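Local structure of ganglioside-induced differentiation-associated protein 2 (Homo sapiens, 4UML) at residues G111-T116 with I127-P132; I185-V190 with P221-R226. The protein is of uncertain molecular function but contains this macro domain, a fold that in many relatives binds ADP-ribose or related ligands. All coordinates share one frame; numbering follows the deposited sequence.

Both segments of contact 1 come earlier in the chain than either segment of contact 2, and the two contacts lie on opposite sides of the centre of the macro domain, their centres about 21 Å apart and their nearest atoms about 8 Å apart without touching. Contact 1 (111-116 with 127-132) lies within the beta hairpin of strands 113-117 and 125-129, at one margin of the mixed six-stranded sheet. Contact 2 (185-190 with 221-226) joins helix 179-197 to the end of helix 210-223. Helix 139-159 lies between them, taking Ala113, Ile127 and Thr129 from the first and Ile185, Ala186 and Thr189 from the second. In this alpha/beta/alpha sandwich, contact 1 builds the sheet's edge and contact 2 fixes the last helix to a neighbouring one.

Contact 1 (G111-T116 with I127-P132)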
loop_
_atom_site.group_PDB
_atom_site.type_symbol
_atom_site.label_atom_id
_atom_site.label_comp_id
_atom_site.label_asym_id
_atom_site.label_seq_id
_atom_site.Cartn_x
_atom_site.Cartn_y
_atom_site.Cartn_z
ATOM N N GLY A 111 -5.751 11.994 -1.754
ATOM C CA GLY A 111 -4.542 11.861 -2.531
ATOM C C GLY A 111 -3.239 12.087 -1.810
ATOM O O GLY A 111 -2.200 11.741 -2.333
ATOM N N GLU A 112 -3.241 12.682 -0.636
ATOM C CA GLU A 112 -1.956 12.953 -0.002
ATOM C C GLU A 112 -1.636 11.888 1.052
ATOM O O GLU A 112 -2.491 11.109 1.427
ATOM C CB GLU A 112 -1.872 14.391 0.565
ATOM C CG GLU A 112 -2.496 14.615 1.923
ATOM C CD GLU A 112 -2.128 15.960 2.606
ATOM O OE1 GLU A 112 -0.930 16.322 2.737
ATOM O OE2 GLU A 112 -3.046 16.639 3.074
ATOM N N ALA A 113 -0.384 11.840 1.488
ATOM C CA ALA A 113 0.045 10.862 2.489
ATOM C C ALA A 113 0.772 11.539 3.636
ATOM O O ALA A 113 1.454 12.542 3.443
ATOM C CB ALA A 113 0.928 9.800 1.860
ATOM N N LYS A 114 0.634 10.974 4.822
ATOM C CA LYS A 114 1.209 11.539 6.038
ATOM C C LYS A 114 1.725 10.453 6.996
ATOM O O LYS A 114 1.052 9.448 7.253
ATOM C CB LYS A 114 0.169 12.410 6.786
ATOM C CG LYS A 114 -0.199 13.722 6.082
ATOM C CD LYS A 114 -1.019 14.646 6.967
ATOM C CE LYS A 114 -1.107 16.045 6.369
ATOM N NZ LYS A 114 -1.918 16.940 7.256
ATOM N N LEU A 115 2.896 10.720 7.570
ATOM C CA LEU A 115 3.618 9.774 8.371
ATOM C C LEU A 115 3.280 9.930 9.848
ATOM O O LEU A 115 3.190 11.059 10.363
ATOM C CB LEU A 115 5.103 10.042 8.182
ATOM C CG LEU A 115 6.021 8.938 8.699
ATOM C CD1 LEU A 115 6.040 7.767 7.724
ATOM C CD2 LEU A 115 7.419 9.496 8.895
ATOM N N THR A 116 3.084 8.809 10.533
ATOM C CA THR A 116 3.180 8.770 12.015
ATOM C C THR A 116 4.082 7.631 12.438
ATOM O O THR A 116 4.460 6.776 11.622
ATOM C CB THR A 116 1.800 8.576 12.707
ATOM O OG1 THR A 116 1.218 7.304 12.371
ATOM C CG2 THR A 116 0.855 9.651 12.330
ATOM N N ILE A 127 2.012 5.062 7.226
ATOM C CA ILE A 127 1.712 6.114 6.269
ATOM C C ILE A 127 0.190 6.140 6.067
ATOM O O ILE A 127 -0.405 5.158 5.619
ATOM C CB ILE A 127 2.454 5.896 4.931
ATOM C CG1 ILE A 127 3.954 5.944 5.182
ATOM C CG2 ILE A 127 2.023 6.965 3.908
ATOM C CD1 ILE A 127 4.776 5.431 4.030
ATOM N N HIS A 128 -0.436 7.261 6.424
ATOM C CA HIS A 128 -1.858 7.413 6.302
ATOM C C HIS A 128 -2.158 8.104 4.982
ATOM O O HIS A 128 -1.516 9.119 4.632
ATOM C CB HIS A 128 -2.385 8.259 7.462
ATOM C CG HIS A 128 -1.986 7.750 8.812
ATOM N ND1 HIS A 128 -2.773 6.885 9.541
ATOM C CD2 HIS A 128 -0.866 7.950 9.546
ATOM C CE1 HIS A 128 -2.169 6.590 10.680
ATOM N NE2 HIS A 128 -1.015 7.236 10.717
ATOM N N THR A 129 -3.132 7.580 4.258
ATOM C CA THR A 129 -3.552 8.212 3.013
ATOM C C THR A 129 -5.069 8.148 2.834
ATOM O O THR A 129 -5.739 7.430 3.578
ATOM C CB THR A 129 -2.819 7.548 1.832
ATOM O OG1 THR A 129 -2.927 8.381 0.685
ATOM C CG2 THR A 129 -3.353 6.145 1.549
ATOM N N VAL A 130 -5.600 8.864 1.844
ATOM C CA VAL A 130 -7.070 8.978 1.626
ATOM C C VAL A 130 -7.386 8.829 0.139
ATOM O O VAL A 130 -7.037 9.670 -0.680
ATOM C CB VAL A 130 -7.593 10.354 2.113
ATOM C CG1 VAL A 130 -9.089 10.566 1.811
ATOM C CG2 VAL A 130 -7.274 10.563 3.589
ATOM N N GLY A 131 -8.020 7.734 -0.200
ATOM C CA GLY A 131 -8.438 7.478 -1.549
ATOM C C GLY A 131 -9.722 8.249 -1.868
ATOM O O GLY A 131 -10.424 8.726 -0.973
ATOM N N PRO A 132 -10.024 8.368 -3.153
ATOM C CA PRO A 132 -11.183 9.179 -3.543
ATOM C C PRO A 132 -12.496 8.402 -3.295
ATOM O O PRO A 132 -12.526 7.158 -3.365
ATOM C CB PRO A 132 -10.949 9.372 -5.029
ATOM C CG PRO A 132 -10.299 8.108 -5.451
ATOM C CD PRO A 132 -9.388 7.723 -4.305
#
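His128 reaches across the hairpin to Thr116. Its CB lies 3.6 Å from Lys114 O; with CG anti to the carbonyl carbon (chi1 -54°), the ring runs alongside strand 113-116, and CD2 comes to 3.3 Å from the same Lys114 O, at the ring edge. At the tip, NE2 meets Thr116 OG1 at 2.8 Å, a hydrogen bond in which either could be the donor. On the far side of the ring, ND1 is hydrogen-bonded to Asn74 ND2, so both ring nitrogens are held and the ring's rotation is fixed. A leucine in its place would probably cost Thr116 OG1 one of its partners and leave Asn74 ND2 without its ring-nitrogen partner. The backbones form the antiparallel hairpin at the edge of the macro-domain sheet: Lys114 and His128 are a hydrogen-bonded pair, His128 N giving a nearly straight bond (174°) to Lys114 O. On the other face, Ile127 sends CG2 to Ala113 CB (3.7 Å) and CG1 to Leu115 CD1 (3.8 Å), and helix 139-159 packs on Ile127 and Ala113 through Leu156. Toward the hairpin's open end, Thr129 OG1 donates to Glu112 O from above the carbonyl plane, and Gly111 N binds Val130 O at 2.9 Å.

Contact 2 (I185-V190 with P221-R226); sequences IALRTV and PLYFPR
Tyr223 lays one face of its ring against the backbone of helix 179-197 at Leu187 and Arg188. Arg188 N stands 3.9 Å above the plane of the Tyr223 ring, displaced toward the rim. Over the same face, Leu187 CB sits by the CD2 corner of the Tyr223 ring, 3.6 Å from that carbon, with Leu187 CD1 a little farther from it. Across the ring, Arg188 CB lies over Tyr223 CE1, also at 3.6 Å. Arg188 has CG anti to its backbone N (chi1 -175°) and its chain bends at chi3, so that only the aliphatic part lies by the ring; the guanidinium swings clear of it, its plane 77° from that of the ring, and no cation-pi stack forms. Leu222 CG covers the opposite ring face, and the hydroxyl of Tyr223 is hydrogen-bonded to His184 ND1, one turn before Arg188.

In the macro-domain fold these are two of the helices that flank the central sheet, and the contact falls where helix 210-223 ends. Phe224 is the first residue to leave helical geometry, and its ring turns back onto helix 179-197: CE2 lies 3.9 Å from Leu187 O, and CZ is 4.3 Å from Val190 CG1. Leu187 is therefore shared by both aromatic rings, its side chain meeting Tyr223 and its carbonyl oxygen meeting Phe224. The Leu187 side chain also packs on Phe206 of strand 203-208 and on Tyr216, Leu219 and Leu220 of helix 210-223. The two segments meet by van der Waals packing without a mutual hydrogen bond, yet Tyr223 O accepts one from Arg191 NH1 of helix 179-197.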
loop_
_atom_site.group_PDB
_atom_site.type_symbol
_atom_site.label_atom_id
_atom_site.label_comp_id
_atom_site.label_asym_id
_atom_site.label_seq_id
_atom_site.Cartn_x
_atom_site.Cartn_y
_atom_site.Cartn_z
ATOM N N ILE A 185 -3.986 0.731 -11.418
ATOM C CA ILE A 185 -3.297 1.943 -10.965
ATOM C C ILE A 185 -2.251 1.598 -9.918
ATOM O O ILE A 185 -1.105 2.035 -10.004
ATOM C CB ILE A 185 -4.310 2.996 -10.449
ATOM C CG1 ILE A 185 -5.208 3.420 -11.622
ATOM C CG2 ILE A 185 -3.589 4.171 -9.829
ATOM C CD1 ILE A 185 -6.435 4.221 -11.248
ATOM N N ALA A 186 -2.632 0.789 -8.936
ATOM C CA ALA A 186 -1.716 0.417 -7.869
ATOM C C ALA A 186 -0.452 -0.265 -8.446
ATOM O O ALA A 186 0.679 0.149 -8.158
ATOM C CB ALA A 186 -2.412 -0.511 -6.882
ATOM N N LEU A 187 -0.642 -1.282 -9.268
ATOM C CA LEU A 187 0.504 -2.037 -9.784
ATOM C C LEU A 187 1.352 -1.228 -10.752
ATOM O O LEU A 187 2.585 -1.292 -10.711
ATOM C CB LEU A 187 0.024 -3.330 -10.439
ATOM C CG LEU A 187 -0.725 -4.280 -9.509
ATOM C CD1 LEU A 187 -1.159 -5.503 -10.273
ATOM C CD2 LEU A 187 0.160 -4.653 -8.344
ATOM N N ARG A 188 0.703 -0.488 -11.642
ATOM C CA ARG A 188 1.437 0.327 -12.617
ATOM C C ARG A 188 2.317 1.364 -11.920
ATOM O O ARG A 188 3.508 1.548 -12.233
ATOM C CB ARG A 188 0.435 1.001 -13.559
ATOM C CG ARG A 188 1.058 1.796 -14.694
ATOM C CD ARG A 188 -0.046 2.315 -15.612
ATOM N NE ARG A 188 -0.801 3.353 -14.909
ATOM C CZ ARG A 188 -2.106 3.569 -15.009
ATOM N NH1 ARG A 188 -2.860 2.841 -15.817
ATOM N NH2 ARG A 188 -2.652 4.545 -14.302
ATOM N N THR A 189 1.756 2.015 -10.912
ATOM C CA THR A 189 2.489 3.051 -10.186
ATOM C C THR A 189 3.687 2.483 -9.443
ATOM O O THR A 189 4.809 3.064 -9.431
ATOM C CB THR A 189 1.535 3.768 -9.190
ATOM O OG1 THR A 189 0.380 4.226 -9.902
ATOM C CG2 THR A 189 2.217 4.895 -8.485
ATOM N N VAL A 190 3.495 1.344 -8.795
ATOM C CA VAL A 190 4.606 0.743 -8.076
ATOM C C VAL A 190 5.667 0.230 -9.070
ATOM O O VAL A 190 6.858 0.331 -8.806
ATOM C CB VAL A 190 4.133 -0.408 -7.144
ATOM C CG1 VAL A 190 5.287 -1.219 -6.616
ATOM C CG2 VAL A 190 3.318 0.141 -5.982
ATOM N N PRO A 221 1.189 -10.368 -13.448
ATOM C CA PRO A 221 1.949 -10.712 -14.656
ATOM C C PRO A 221 2.042 -9.613 -15.720
ATOM O O PRO A 221 3.021 -9.572 -16.442
ATOM C CB PRO A 221 1.185 -11.925 -15.218
ATOM C CG PRO A 221 0.439 -12.494 -14.073
ATOM C CD PRO A 221 0.076 -11.309 -13.213
ATOM N N LEU A 222 1.049 -8.724 -15.805
ATOM C CA LEU A 222 1.046 -7.644 -16.797
ATOM C C LEU A 222 2.038 -6.524 -16.460
ATOM O O LEU A 222 2.690 -5.951 -17.356
ATOM C CB LEU A 222 -0.392 -7.132 -16.934
ATOM C CG LEU A 222 -0.822 -5.842 -17.638
ATOM C CD1 LEU A 222 -0.445 -5.798 -19.116
ATOM C CD2 LEU A 222 -2.342 -5.705 -17.484
ATOM N N TYR A 223 2.170 -6.207 -15.169
ATOM C CA TYR A 223 3.096 -5.172 -14.722
ATOM C C TYR A 223 4.447 -5.723 -14.311
ATOM O O TYR A 223 5.431 -5.004 -14.348
ATOM C CB TYR A 223 2.457 -4.348 -13.589
ATOM C CG TYR A 223 1.233 -3.687 -14.127
ATOM C CD1 TYR A 223 1.348 -2.596 -14.951
ATOM C CD2 TYR A 223 -0.028 -4.223 -13.915
ATOM C CE1 TYR A 223 0.244 -2.010 -15.504
ATOM C CE2 TYR A 223 -1.142 -3.633 -14.465
ATOM C CZ TYR A 223 -0.990 -2.531 -15.260
ATOM O OH TYR A 223 -2.082 -1.940 -15.833
ATOM N N PHE A 224 4.494 -7.013 -13.977
ATOM C CA PHE A 224 5.727 -7.647 -13.525
ATOM C C PHE A 224 5.897 -9.003 -14.237
ATOM O O PHE A 224 5.839 -10.058 -13.598
ATOM C CB PHE A 224 5.704 -7.807 -11.994
ATOM C CG PHE A 224 5.612 -6.489 -11.242
ATOM C CD1 PHE A 224 6.749 -5.774 -10.901
ATOM C CD2 PHE A 224 4.375 -5.973 -10.875
ATOM C CE1 PHE A 224 6.663 -4.561 -10.213
ATOM C CE2 PHE A 224 4.283 -4.765 -10.185
ATOM C CZ PHE A 224 5.424 -4.063 -9.858
ATOM N N PRO A 225 6.054 -8.974 -15.580
ATOM C CA PRO A 225 6.253 -10.242 -16.313
ATOM C C PRO A 225 7.433 -11.056 -15.753
ATOM O O PRO A 225 8.491 -10.493 -15.457
ATOM C CB PRO A 225 6.547 -9.779 -17.746
ATOM C CG PRO A 225 6.980 -8.363 -17.638
ATOM C CD PRO A 225 6.234 -7.802 -16.457
ATOM N N ARG A 226 7.239 -12.361 -15.599
ATOM C CA ARG A 226 8.254 -13.257 -15.002
ATOM C C ARG A 226 9.254 -13.887 -16.009
ATOM O O ARG A 226 10.434 -14.022 -15.699
ATOM C CB ARG A 226 7.558 -14.388 -14.248
ATOM C CG ARG A 226 6.758 -13.956 -13.036
ATOM C CD ARG A 226 5.520 -14.820 -12.909
ATOM N NE ARG A 226 5.242 -15.217 -11.536
ATOM C CZ ARG A 226 4.307 -16.104 -11.197
ATOM N NH1 ARG A 226 3.555 -16.677 -12.132
ATOM N NH2 ARG A 226 4.116 -16.414 -9.921
#